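Local coordinates for kcn28 (Kitasatospora, PDB 6J31), which is of unknown function but has the two-domain GT-B fold, with a C-terminal half related to erythromycin biosynthesis protein CIII, at residues V35-D40 against T48-E53; Q77-L82 against A155-R160; T130-E135 against S185-P190; E294-F299 against S314-V319; V300-M305 against A321-D326. All blocks are in the same frame, centred on the assembly; numbering follows the deposited sequence.

Interaction 1 (V35-D40 against T48-E53); sequences VTYAND and TETGAE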
# COMPACT_ATOMS: atom_id res chain seq x y z
N VAL A 35 5.67 -22.65 2.76
CA VAL A 35 5.39 -21.29 3.18
C VAL A 35 4.19 -21.31 4.12
O VAL A 35 3.12 -21.82 3.76
CB VAL A 35 5.13 -20.37 1.97
CG1 VAL A 35 4.95 -18.93 2.44
CG2 VAL A 35 6.27 -20.47 0.99
N THR A 36 4.38 -20.78 5.32
CA THR A 36 3.28 -20.54 6.24
C THR A 36 3.02 -19.04 6.29
O THR A 36 3.95 -18.24 6.16
CB THR A 36 3.58 -21.08 7.65
OG1 THR A 36 4.79 -20.50 8.15
CG2 THR A 36 3.72 -22.60 7.60
N TYR A 37 1.75 -18.68 6.43
CA TYR A 37 1.33 -17.28 6.38
C TYR A 37 0.46 -17.00 7.60
O TYR A 37 -0.67 -17.48 7.68
CB TYR A 37 0.59 -16.99 5.07
CG TYR A 37 0.40 -15.53 4.74
CD1 TYR A 37 0.42 -14.55 5.73
CD2 TYR A 37 0.21 -15.12 3.43
CE1 TYR A 37 0.24 -13.21 5.42
CE2 TYR A 37 0.04 -13.79 3.11
CZ TYR A 37 0.06 -12.84 4.11
OH TYR A 37 -0.11 -11.52 3.79
N ALA A 38 0.99 -16.23 8.53
CA ALA A 38 0.28 -15.87 9.75
C ALA A 38 -0.49 -14.57 9.52
O ALA A 38 0.11 -13.55 9.16
CB ALA A 38 1.24 -15.72 10.93
N ASN A 39 -1.80 -14.62 9.72
CA ASN A 39 -2.63 -13.43 9.59
C ASN A 39 -3.97 -13.69 10.27
O ASN A 39 -4.29 -14.83 10.64
CB ASN A 39 -2.81 -13.04 8.12
CG ASN A 39 -2.95 -11.55 7.94
OD1 ASN A 39 -3.49 -10.85 8.80
ND2 ASN A 39 -2.43 -11.04 6.83
N ASP A 40 -4.74 -12.63 10.42
CA ASP A 40 -6.06 -12.74 11.03
C ASP A 40 -6.98 -13.58 10.14
O ASP A 40 -6.89 -13.50 8.92
CB ASP A 40 -6.65 -11.35 11.26
CG ASP A 40 -7.94 -11.37 12.07
OD1 ASP A 40 -8.98 -11.78 11.51
OD2 ASP A 40 -7.91 -10.98 13.26
N THR A 48 -5.19 -18.05 1.84
CA THR A 48 -5.23 -19.40 1.28
C THR A 48 -5.12 -19.39 -0.24
O THR A 48 -4.57 -20.34 -0.82
CB THR A 48 -6.49 -20.14 1.71
OG1 THR A 48 -7.66 -19.41 1.29
CG2 THR A 48 -6.53 -20.35 3.22
N GLU A 49 -5.63 -18.35 -0.90
CA GLU A 49 -5.54 -18.32 -2.36
C GLU A 49 -4.09 -18.27 -2.82
O GLU A 49 -3.76 -18.77 -3.90
CB GLU A 49 -6.33 -17.12 -2.89
CG GLU A 49 -6.88 -17.32 -4.30
CD GLU A 49 -5.85 -17.17 -5.39
OE1 GLU A 49 -4.93 -16.34 -5.23
OE2 GLU A 49 -5.96 -17.89 -6.41
N THR A 50 -3.21 -17.69 -2.00
CA THR A 50 -1.79 -17.64 -2.29
C THR A 50 -1.14 -19.03 -2.31
O THR A 50 -0.05 -19.18 -2.88
CB THR A 50 -1.12 -16.71 -1.26
OG1 THR A 50 -0.14 -15.89 -1.91
CG2 THR A 50 -0.45 -17.49 -0.18
N GLY A 51 -1.77 -20.03 -1.70
CA GLY A 51 -1.19 -21.35 -1.60
C GLY A 51 -0.37 -21.59 -0.35
O GLY A 51 0.09 -22.72 -0.13
N ALA A 52 -0.17 -20.57 0.47
CA ALA A 52 0.57 -20.77 1.70
C ALA A 52 -0.34 -21.34 2.78
O ALA A 52 -1.57 -21.26 2.71
CB ALA A 52 1.20 -19.46 2.18
N GLU A 53 0.29 -21.91 3.79
CA GLU A 53 -0.41 -22.49 4.93
C GLU A 53 -0.86 -21.37 5.86
O GLU A 53 -0.02 -20.64 6.40
CB GLU A 53 0.53 -23.46 5.63
CG GLU A 53 -0.09 -24.59 6.42
CD GLU A 53 0.98 -25.53 6.96
OE1 GLU A 53 1.89 -25.92 6.19
OE2 GLU A 53 0.92 -25.87 8.16

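Interaction 2 (Q77-L82 against A155-R160); sequences QMDVFL and AAHYRR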
# COMPACT_ATOMS: atom_id res chain seq x y z
N GLN A 77 -4.53 5.98 18.43
CA GLN A 77 -4.19 5.12 17.30
C GLN A 77 -2.86 4.39 17.54
O GLN A 77 -2.72 3.22 17.19
CB GLN A 77 -4.17 5.94 16.01
CG GLN A 77 -2.85 6.59 15.61
CD GLN A 77 -2.50 6.37 14.16
OE1 GLN A 77 -3.38 6.38 13.30
NE2 GLN A 77 -1.20 6.19 13.87
N MET A 78 -1.88 5.08 18.14
CA MET A 78 -0.64 4.41 18.51
C MET A 78 -0.86 3.35 19.57
O MET A 78 -0.17 2.32 19.58
CB MET A 78 0.40 5.43 18.98
CG MET A 78 0.75 6.47 17.95
SD MET A 78 2.01 7.60 18.55
CE MET A 78 0.99 9.01 18.95
N ASP A 79 -1.79 3.59 20.50
CA ASP A 79 -2.07 2.60 21.53
C ASP A 79 -2.71 1.35 20.94
O ASP A 79 -2.47 0.24 21.43
CB ASP A 79 -2.95 3.22 22.62
CG ASP A 79 -2.17 4.14 23.53
OD1 ASP A 79 -0.95 3.92 23.71
OD2 ASP A 79 -2.77 5.09 24.08
N VAL A 80 -3.55 1.52 19.92
CA VAL A 80 -4.14 0.36 19.25
C VAL A 80 -3.05 -0.49 18.60
O VAL A 80 -3.07 -1.73 18.68
CB VAL A 80 -5.20 0.81 18.24
CG1 VAL A 80 -5.55 -0.32 17.28
CG2 VAL A 80 -6.44 1.29 18.97
N PHE A 81 -2.09 0.15 17.93
CA PHE A 81 -1.00 -0.59 17.31
C PHE A 81 -0.15 -1.31 18.35
O PHE A 81 0.20 -2.48 18.16
CB PHE A 81 -0.14 0.36 16.47
CG PHE A 81 -0.73 0.69 15.13
CD1 PHE A 81 -0.97 -0.31 14.20
CD2 PHE A 81 -1.07 1.99 14.80
CE1 PHE A 81 -1.52 -0.02 12.97
CE2 PHE A 81 -1.62 2.28 13.57
CZ PHE A 81 -1.85 1.28 12.65
N LEU A 82 0.16 -0.64 19.46
CA LEU A 82 0.93 -1.29 20.51
C LEU A 82 0.15 -2.45 21.12
O LEU A 82 0.74 -3.48 21.47
CB LEU A 82 1.32 -0.27 21.58
CG LEU A 82 2.26 -0.74 22.69
CD1 LEU A 82 3.52 -1.36 22.12
CD2 LEU A 82 2.63 0.42 23.59
N ALA A 155 3.84 10.17 26.65
CA ALA A 155 4.94 9.65 27.46
C ALA A 155 4.60 8.29 28.04
O ALA A 155 5.48 7.43 28.17
CB ALA A 155 5.28 10.64 28.57
N ALA A 156 3.34 8.07 28.42
CA ALA A 156 2.93 6.75 28.90
C ALA A 156 3.03 5.72 27.79
O ALA A 156 3.43 4.57 28.03
CB ALA A 156 1.51 6.80 29.46
N HIS A 157 2.68 6.11 26.56
CA HIS A 157 2.72 5.18 25.43
C HIS A 157 4.15 4.71 25.16
O HIS A 157 4.41 3.51 25.03
CB HIS A 157 2.13 5.84 24.19
CG HIS A 157 2.47 5.14 22.92
ND1 HIS A 157 1.70 4.13 22.39
CD2 HIS A 157 3.52 5.29 22.07
CE1 HIS A 157 2.25 3.69 21.27
NE2 HIS A 157 3.36 4.38 21.06
N TYR A 158 5.09 5.66 25.06
CA TYR A 158 6.47 5.29 24.78
C TYR A 158 7.09 4.47 25.91
O TYR A 158 7.98 3.65 25.68
CB TYR A 158 7.30 6.54 24.49
CG TYR A 158 7.08 7.06 23.10
CD1 TYR A 158 7.72 6.48 22.01
CD2 TYR A 158 6.22 8.13 22.86
CE1 TYR A 158 7.52 6.95 20.73
CE2 TYR A 158 6.01 8.60 21.58
CZ TYR A 158 6.67 8.01 20.52
OH TYR A 158 6.48 8.47 19.24
N ARG A 159 6.64 4.69 27.15
CA ARG A 159 7.12 3.87 28.25
C ARG A 159 6.61 2.44 28.13
O ARG A 159 7.35 1.48 28.39
CB ARG A 159 6.70 4.48 29.58
CG ARG A 159 7.58 5.62 30.02
CD ARG A 159 7.10 6.20 31.33
NE ARG A 159 8.01 7.22 31.82
CZ ARG A 159 9.16 6.94 32.43
NH1 ARG A 159 9.52 5.68 32.63
NH2 ARG A 159 9.95 7.92 32.84
N ARG A 160 5.34 2.26 27.75
CA ARG A 160 4.80 0.92 27.57
C ARG A 160 5.49 0.21 26.42
O ARG A 160 5.75 -1.00 26.49
CB ARG A 160 3.29 0.99 27.35
CG ARG A 160 2.61 -0.36 27.30
CD ARG A 160 1.11 -0.21 27.44
NE ARG A 160 0.48 0.28 26.22
CZ ARG A 160 -0.37 -0.43 25.49
NH1 ARG A 160 -0.67 -1.68 25.83
NH2 ARG A 160 -0.91 0.09 24.39

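Interaction 3 (T130-E135 against S185-P190); sequences TWVMPE and SLVLVP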
# COMPACT_ATOMS: atom_id res chain seq x y z
N THR A 130 4.77 0.13 0.94
CA THR A 130 4.88 1.50 0.46
C THR A 130 6.30 1.98 0.77
O THR A 130 7.15 1.21 1.23
CB THR A 130 3.80 2.39 1.08
OG1 THR A 130 3.80 3.67 0.43
CG2 THR A 130 4.04 2.58 2.57
N TRP A 131 6.55 3.26 0.52
CA TRP A 131 7.89 3.78 0.72
C TRP A 131 8.26 3.76 2.20
O TRP A 131 7.40 3.79 3.09
CB TRP A 131 8.02 5.19 0.16
CG TRP A 131 6.92 6.16 0.49
CD1 TRP A 131 5.81 6.42 -0.26
CD2 TRP A 131 6.84 7.03 1.63
NE1 TRP A 131 5.04 7.38 0.34
CE2 TRP A 131 5.64 7.77 1.51
CE3 TRP A 131 7.65 7.24 2.75
CZ2 TRP A 131 5.25 8.71 2.46
CZ3 TRP A 131 7.26 8.18 3.69
CH2 TRP A 131 6.06 8.90 3.54
N VAL A 132 9.56 3.68 2.46
CA VAL A 132 10.08 3.58 3.81
C VAL A 132 10.55 4.95 4.28
O VAL A 132 10.67 5.89 3.51
CB VAL A 132 11.22 2.53 3.91
CG1 VAL A 132 10.71 1.15 3.51
CG2 VAL A 132 12.40 2.96 3.04
N MET A 133 10.83 5.06 5.58
CA MET A 133 11.28 6.31 6.17
C MET A 133 12.76 6.18 6.49
O MET A 133 13.13 5.54 7.49
CB MET A 133 10.50 6.64 7.44
CG MET A 133 10.04 5.41 8.20
SD MET A 133 8.25 5.37 8.30
CE MET A 133 7.88 6.98 7.66
N PRO A 134 13.65 6.77 5.69
CA PRO A 134 15.08 6.60 5.95
C PRO A 134 15.50 7.30 7.23
O PRO A 134 14.80 8.16 7.77
CB PRO A 134 15.74 7.24 4.73
CG PRO A 134 14.74 8.24 4.24
CD PRO A 134 13.39 7.64 4.53
N GLU A 135 16.67 6.90 7.72
CA GLU A 135 17.24 7.46 8.94
C GLU A 135 17.70 8.90 8.70
O GLU A 135 18.83 9.27 9.02
CB GLU A 135 18.40 6.60 9.43
CG GLU A 135 18.42 5.18 8.88
CD GLU A 135 19.04 5.10 7.50
OE1 GLU A 135 19.55 6.14 7.02
OE2 GLU A 135 19.02 4.01 6.89
N SER A 185 15.12 -5.38 4.16
CA SER A 185 13.80 -4.95 3.76
C SER A 185 13.65 -5.02 2.25
O SER A 185 14.53 -4.59 1.51
CB SER A 185 13.51 -3.53 4.25
OG SER A 185 12.28 -3.06 3.74
N LEU A 186 12.52 -5.56 1.81
CA LEU A 186 12.12 -5.53 0.41
C LEU A 186 11.04 -4.46 0.29
O LEU A 186 9.94 -4.62 0.83
CB LEU A 186 11.60 -6.89 -0.05
CG LEU A 186 12.60 -8.05 -0.01
CD1 LEU A 186 11.95 -9.33 -0.48
CD2 LEU A 186 13.83 -7.73 -0.85
N VAL A 187 11.38 -3.36 -0.37
CA VAL A 187 10.47 -2.23 -0.52
C VAL A 187 9.74 -2.43 -1.85
O VAL A 187 10.35 -2.34 -2.92
CB VAL A 187 11.21 -0.89 -0.47
CG1 VAL A 187 10.22 0.26 -0.38
CG2 VAL A 187 12.18 -0.87 0.70
N LEU A 188 8.44 -2.67 -1.78
CA LEU A 188 7.67 -3.06 -2.96
C LEU A 188 7.21 -1.85 -3.77
O LEU A 188 6.08 -1.81 -4.25
CB LEU A 188 6.48 -3.90 -2.50
CG LEU A 188 6.84 -5.28 -1.94
CD1 LEU A 188 5.66 -6.24 -1.97
CD2 LEU A 188 8.05 -5.87 -2.65
N VAL A 189 8.07 -0.85 -3.90
CA VAL A 189 7.80 0.32 -4.75
C VAL A 189 9.06 0.60 -5.56
O VAL A 189 10.17 0.21 -5.17
CB VAL A 189 7.38 1.55 -3.92
CG1 VAL A 189 6.27 1.22 -2.94
CG2 VAL A 189 8.57 2.13 -3.18
N PRO A 190 8.92 1.25 -6.72
CA PRO A 190 10.11 1.69 -7.46
C PRO A 190 10.78 2.85 -6.74
O PRO A 190 10.17 3.56 -5.94
CB PRO A 190 9.55 2.13 -8.81
CG PRO A 190 8.12 2.46 -8.54
CD PRO A 190 7.67 1.53 -7.45

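Interaction 4 (E294-F299 against S314-V319); sequences EQADVF and SGVPMV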
# COMPACT_ATOMS: atom_id res chain seq x y z
N GLU A 294 -7.24 -0.21 -18.31
CA GLU A 294 -6.79 -0.64 -19.62
C GLU A 294 -7.36 0.25 -20.72
O GLU A 294 -6.72 0.42 -21.77
CB GLU A 294 -7.20 -2.09 -19.86
CG GLU A 294 -6.05 -3.02 -20.22
CD GLU A 294 -6.53 -4.44 -20.53
OE1 GLU A 294 -6.83 -5.18 -19.57
OE2 GLU A 294 -6.59 -4.80 -21.72
N GLN A 295 -8.55 0.81 -20.51
CA GLN A 295 -9.21 1.65 -21.50
C GLN A 295 -9.31 3.10 -21.04
O GLN A 295 -9.96 3.91 -21.70
CB GLN A 295 -10.61 1.11 -21.79
CG GLN A 295 -10.69 -0.40 -21.99
CD GLN A 295 -10.20 -0.86 -23.34
OE1 GLN A 295 -10.40 -0.18 -24.35
NE2 GLN A 295 -9.57 -2.03 -23.38
N ALA A 296 -8.68 3.44 -19.92
CA ALA A 296 -8.81 4.77 -19.34
C ALA A 296 -7.84 5.77 -19.95
O ALA A 296 -6.72 5.44 -20.33
CB ALA A 296 -8.60 4.70 -17.82
N ASP A 297 -8.29 7.02 -20.02
CA ASP A 297 -7.45 8.13 -20.43
C ASP A 297 -7.01 9.00 -19.26
O ASP A 297 -6.04 9.75 -19.39
CB ASP A 297 -8.17 8.99 -21.47
CG ASP A 297 -8.48 8.22 -22.75
OD1 ASP A 297 -7.56 8.01 -23.56
OD2 ASP A 297 -9.65 7.81 -22.94
N VAL A 298 -7.71 8.93 -18.12
CA VAL A 298 -7.32 9.61 -16.90
C VAL A 298 -7.87 8.83 -15.73
O VAL A 298 -8.86 8.11 -15.85
CB VAL A 298 -7.78 11.09 -16.87
CG1 VAL A 298 -9.26 11.18 -16.59
CG2 VAL A 298 -7.00 11.87 -15.82
N PHE A 299 -7.20 8.95 -14.58
CA PHE A 299 -7.53 8.19 -13.38
C PHE A 299 -7.52 9.14 -12.20
O PHE A 299 -6.49 9.77 -11.92
CB PHE A 299 -6.53 7.04 -13.19
CG PHE A 299 -6.75 6.21 -11.96
CD1 PHE A 299 -8.00 6.08 -11.39
CD2 PHE A 299 -5.69 5.53 -11.39
CE1 PHE A 299 -8.19 5.31 -10.26
CE2 PHE A 299 -5.87 4.74 -10.26
CZ PHE A 299 -7.12 4.63 -9.70
N SER A 314 -0.65 0.84 -16.08
CA SER A 314 -1.55 1.00 -17.21
C SER A 314 -1.22 2.21 -18.07
O SER A 314 -1.87 2.42 -19.09
CB SER A 314 -2.99 1.12 -16.71
OG SER A 314 -3.39 -0.07 -16.06
N GLY A 315 -0.23 3.02 -17.68
CA GLY A 315 0.11 4.21 -18.43
C GLY A 315 -1.02 5.21 -18.51
O GLY A 315 -1.31 5.74 -19.58
N VAL A 316 -1.68 5.46 -17.38
CA VAL A 316 -2.83 6.35 -17.30
C VAL A 316 -2.46 7.54 -16.42
O VAL A 316 -2.07 7.35 -15.26
CB VAL A 316 -4.07 5.62 -16.73
CG1 VAL A 316 -5.25 6.57 -16.60
CG2 VAL A 316 -4.42 4.42 -17.60
N PRO A 317 -2.56 8.77 -16.92
CA PRO A 317 -2.27 9.93 -16.07
C PRO A 317 -3.29 10.06 -14.95
O PRO A 317 -4.42 9.59 -15.06
CB PRO A 317 -2.34 11.12 -17.04
CG PRO A 317 -3.21 10.65 -18.14
CD PRO A 317 -2.98 9.17 -18.27
N MET A 318 -2.86 10.70 -13.86
CA MET A 318 -3.65 10.69 -12.64
C MET A 318 -3.92 12.09 -12.12
O MET A 318 -3.06 12.97 -12.19
CB MET A 318 -2.95 9.85 -11.56
CG MET A 318 -2.93 8.36 -11.89
SD MET A 318 -1.89 7.35 -10.82
CE MET A 318 -0.30 7.51 -11.66
N VAL A 319 -5.14 12.29 -11.62
CA VAL A 319 -5.48 13.44 -10.80
C VAL A 319 -5.56 12.94 -9.36
O VAL A 319 -6.36 12.05 -9.04
CB VAL A 319 -6.81 14.07 -11.24
CG1 VAL A 319 -7.21 15.18 -10.28
CG2 VAL A 319 -6.70 14.61 -12.66

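Interaction 5 (V300-M305 against A321-D326); sequences VTHGGM and APQAND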
# COMPACT_ATOMS: atom_id res chain seq x y z
N VAL A 300 -8.65 9.28 -11.52
CA VAL A 300 -8.76 10.13 -10.34
C VAL A 300 -8.76 9.25 -9.10
O VAL A 300 -9.66 8.43 -8.92
CB VAL A 300 -10.02 11.01 -10.38
CG1 VAL A 300 -10.02 11.98 -9.21
CG2 VAL A 300 -10.11 11.75 -11.70
N THR A 301 -7.75 9.41 -8.24
CA THR A 301 -7.54 8.55 -7.09
C THR A 301 -7.11 9.39 -5.89
O THR A 301 -6.74 10.56 -6.04
CB THR A 301 -6.48 7.47 -7.38
OG1 THR A 301 -6.20 6.73 -6.18
CG2 THR A 301 -5.20 8.11 -7.89
N HIS A 302 -7.19 8.79 -4.70
CA HIS A 302 -6.67 9.46 -3.51
C HIS A 302 -5.15 9.58 -3.53
O HIS A 302 -4.61 10.44 -2.82
CB HIS A 302 -7.06 8.72 -2.22
CG HIS A 302 -8.39 9.11 -1.65
ND1 HIS A 302 -8.79 10.43 -1.50
CD2 HIS A 302 -9.40 8.36 -1.15
CE1 HIS A 302 -9.99 10.46 -0.96
NE2 HIS A 302 -10.39 9.22 -0.74
N GLY A 303 -4.46 8.76 -4.30
CA GLY A 303 -3.02 8.70 -4.23
C GLY A 303 -2.44 7.63 -3.33
O GLY A 303 -1.28 7.73 -2.94
N GLY A 304 -3.22 6.60 -2.99
CA GLY A 304 -2.65 5.45 -2.32
C GLY A 304 -1.67 4.73 -3.22
O GLY A 304 -1.74 4.81 -4.45
N MET A 305 -0.72 4.04 -2.60
CA MET A 305 0.36 3.40 -3.35
C MET A 305 -0.18 2.36 -4.32
O MET A 305 0.37 2.16 -5.41
CB MET A 305 1.37 2.78 -2.39
CG MET A 305 2.64 2.28 -3.06
SD MET A 305 3.50 3.53 -4.04
CE MET A 305 4.21 4.56 -2.76
N ALA A 321 -5.86 13.29 -5.19
CA ALA A 321 -6.52 14.04 -4.12
C ALA A 321 -6.06 13.43 -2.79
O ALA A 321 -6.79 12.64 -2.17
CB ALA A 321 -8.04 14.00 -4.24
N PRO A 322 -4.87 13.79 -2.32
CA PRO A 322 -4.32 13.14 -1.13
C PRO A 322 -5.11 13.50 0.12
O PRO A 322 -5.62 14.61 0.27
CB PRO A 322 -2.89 13.68 -1.06
CG PRO A 322 -2.99 15.02 -1.72
CD PRO A 322 -3.97 14.83 -2.84
N GLN A 323 -5.20 12.53 1.04
CA GLN A 323 -5.89 12.74 2.30
C GLN A 323 -5.16 12.04 3.45
O GLN A 323 -4.68 12.70 4.37
CB GLN A 323 -7.34 12.23 2.21
CG GLN A 323 -8.11 12.75 0.99
CD GLN A 323 -9.55 13.11 1.29
OE1 GLN A 323 -9.99 13.07 2.43
NE2 GLN A 323 -10.30 13.46 0.24
N ALA A 324 -5.06 10.72 3.39
CA ALA A 324 -4.50 9.95 4.49
C ALA A 324 -2.99 10.16 4.57
O ALA A 324 -2.38 10.84 3.74
CB ALA A 324 -4.84 8.47 4.33
N ASN A 325 -2.38 9.57 5.60
CA ASN A 325 -0.99 9.85 5.95
C ASN A 325 -0.04 9.57 4.78
O ASN A 325 0.88 10.35 4.50
CB ASN A 325 -0.60 9.06 7.21
CG ASN A 325 -1.06 7.61 7.15
OD1 ASN A 325 -1.27 7.06 6.07
ND2 ASN A 325 -1.22 6.99 8.32
N ASP A 326 -0.24 8.44 4.08
CA ASP A 326 0.67 8.04 3.00
C ASP A 326 0.56 8.96 1.78
O ASP A 326 1.56 9.20 1.09
CB ASP A 326 0.36 6.60 2.58
CG ASP A 326 1.50 5.96 1.84
OD1 ASP A 326 2.64 6.45 1.97
OD2 ASP A 326 1.25 4.99 1.09
O HOH W 1 -0.67 2.87 0.11

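Interaction 1 (V35-D40 against T48-E53)
In the beta-alpha-beta unit made of strand 34-39, helix 44-49 and strand 53-56, Thr36 and Glu53 pair as parallel neighbours where the returning chain joins the sheet. Glu53 grips the strand with both its backbone polar atoms. Its N donates to Val35 O at 2.8 Å in a nearly straight bond (175°), and its O accepts from Tyr37 N at 2.6 Å. The same Glu53 O also faces Thr36 CA, in a CA-H...O contact.

The Thr36 and Glu53 side chains lie side by side on one face of the sheet, pointing the same way, with Thr36 CG2 3.8 Å from Glu53 CB. A chi1 of 57° sets Thr36 OG1 between the backbone N and the carbonyl carbon, and there the hydroxyl is hydrogen-bonded to His6 and Tyr96. This pair opens the edge of a seven-stranded parallel, Rossmann-like sheet: 53-56 is its outermost strand on this side, with 34-39 next and 6-10 beyond.

Packing on the other face is apolar and centres on Ala52. Its CB sits 3.8 Å from Val35 CG1 and 3.9 Å from Tyr37 CB, and also rests against Val35 O at 3.4 Å. Ile25 of helix 22-30 touches Val35, Thr50 and Ala52 from this side. Thr50 CG2 comes up at the edge of the Tyr37 ring, near its plane, 4.4 Å from CD2. Between Thr50 and Ala52 the chain turns out of the helix through Gly51, whose positive phi (92°) would bring a CB against the preceding carbonyl.

Interaction 2 (Q77-L82 against A155-R160)
Asp79 and His157 supply the main polar link between two nearly parallel helices, 74-96 and 152-167, whose local axes differ in direction by 15°. His157 ND1 donates to Asp79 OD1 at 3.0 Å. The carboxylate oxygen lies close to the plane of the imidazole, at its edge, whereas ND1 approaches from above the carboxylate plane, and the two planes are 46° apart. This bond fixes the rotation of the ring and places the N-H on ND1.

Arg160 adds weaker polar contacts. Its NH2 makes a weak hydrogen bond to Asp79 O at 3.3 Å and a long salt bridge to Asp79 OD1 at 3.9 Å; the stronger partner of this guanidinium is Asp83, one turn further along the first helix. Helix 74-96 also carries Phe81, a residue of the pocket that holds (2E,2'E)-3,3'-(1,2-phenylene)di(prop-2-enoic acid), so the contact joins a pocket-lining helix of the N-terminal half to helix 152-167.

The aromatic contacts use one face of His157. Met78 CB makes a CH-pi contact 3.8 Å from the ring centroid, and Met78 SD stands over the same face, 4.6 Å from the centroid.

The remaining packing is between Leu82 and the Arg160 chain, which slide past each other in opposite directions. A chi1 of -173° puts Leu82 CG anti to the backbone N and directs it toward helix 152-167. Leu82 CD2 lies over one face of the guanidinium, 3.4 Å from Arg160 NE. The Arg160 chain bends at chi3, and its CB and CG also pass beside Leu82 CD2.

Interaction 3 (T130-E135 against S185-P190)
Thr130 and Val189 bring the two backbones closest, 6.1 Å from CA to CA, where the loop after strand 124-128 passes the end of strand 185-187; the two segments meet by van der Waals contact, without hydrogen bonds between them.

Three valines do most of the touching. Val187 stands toward the loop, and with CG1 anti to its backbone N (chi1 -170°) that branch reaches Thr130 O at 3.6 Å. Its other branch, CG2, meets Val132 CG1 at 3.8 Å, and the two valines cross obliquely. Val189, two residues on, also points toward the loop and pushes CG1 against the main chain itself, 3.7 Å from Thr130 CA and 4.0 Å from Trp131 N. After Val187 the strand ends, and Val189 N makes a weak bond back to Val187 O.

In this GT-B fold the loop runs out of the C-terminal edge of the N-terminal parallel sheet into the cleft between the halves. The Thr130 and Trp131 side chains leave the backbone away from strand 185-187; their polar ends, Thr130 OG1 and Trp131 NE1, are hydrogen-bonded to Asp326 and Asn330 of the other half, and Met305 packs on both residues and on Val189. Thr130 also belongs to the pocket and touches (2E,2'E)-3,3'-(1,2-phenylene)di(prop-2-enoic acid). On the sheet side, Phe205 of the neighbouring edge strand 205-207 packs on both Val132 and Val187.

Interaction 4 (E294-F299 against S314-V319)
Phe299 and Met318 pair as parallel neighbours, held by backbone bonds that both belong to Phe299. Its N donates to Pro317 O at 2.9 Å, and its O accepts from Val319 N, also at 2.9 Å. Two CA-H...O contacts run beside them, from Val298 CA to Pro317 O and from Met318 CA to Phe299 O.

Apolar contacts flank this seam. Val316 CG1, anti to its backbone N (chi1 178°), wedges in against Phe299 CB at 3.7 Å and reaches Ala296 CB at 4.0 Å. Beside the pair, the CG2 branches of Val298 and Val319 meet at 4.2 Å, under helix 350-362.

The Pro317 ring makes a van der Waals contact with a main-chain oxygen, its CG lying 3.2 Å from Asp297 O.

The Phe299 and Met318 side chains lie side by side, pointing the same way, with Phe299 CD2 4.0 Å from Met318 CG. The Met-aromatic contact is looser: SD stands oblique to the phenyl ring, 5.4 Å from its centroid.

Gly315 ends helix 305-314 in a Schellman motif and turns the chain back into the sheet, the return of the beta-alpha-beta crossover 298-301, 305-314, 318-320 in the C-terminal Rossmann-like domain.

Interaction 5 (V300-M305 against A321-D326)
His302 and Ala321 meet where neighbouring strands of the C-terminal GT-B domain end and their loops run toward the cleft. Ala321 N still bonds to Thr301 O at 3.0 Å, the last step of the strand pairing.

From there the His302 side chain takes over. Its CB passes 3.9 Å from Ala321 O. The ring then presents an edge to that same oxygen: ND1 donates to Ala321 O at 3.1 Å with an angle of 168°, the acceptor lying in the ring plane. ND1 therefore carries the proton, and the bond holds the imidazole against rotation. Further out, CE1 comes 3.2 Å from Gln323 NE2; amide and ring stand 75° apart, and the approach is at the ring's edge. Gln323 CG lies 3.5 Å from His302 ND1.

Behind the histidine the backbone turns sharply. Thr301 OG1 accepts from Gly303 N in an ST turn, Gly303 takes a positive phi, and Gly304 is the N-cap of helix 305-314. Asp326, whose OD2 is also bonded to Thr130, is linked to the start of that helix through a water molecule: the water accepts from Met305 N at 3.0 Å and donates to Asp326 OD2 at 3.0 Å.

Overall arrangement
Interactions 1 and 4 do the same job in the two halves of the GT-B fold: each closes a beta-alpha-beta unit with two backbone bonds. Interactions 1 to 4 are mainly buried, though Glu53 and Glu294 are exposed; interaction 5 is only partly buried, Gln323 being exposed. It continues interaction 4 along strand 298-301, but strand pairing gives way to a histidine bond and a bridging water. Interaction 3, made by van der Waals contact without hydrogen bonds between its own segments, touches interaction 5 across the domain boundary. Interaction 2 differs most, a helix-helix contact with an Asp-His bond at its centre and an arginine at its rim. Interactions 2, 3 and 5 each contribute a residue to the ligand pocket.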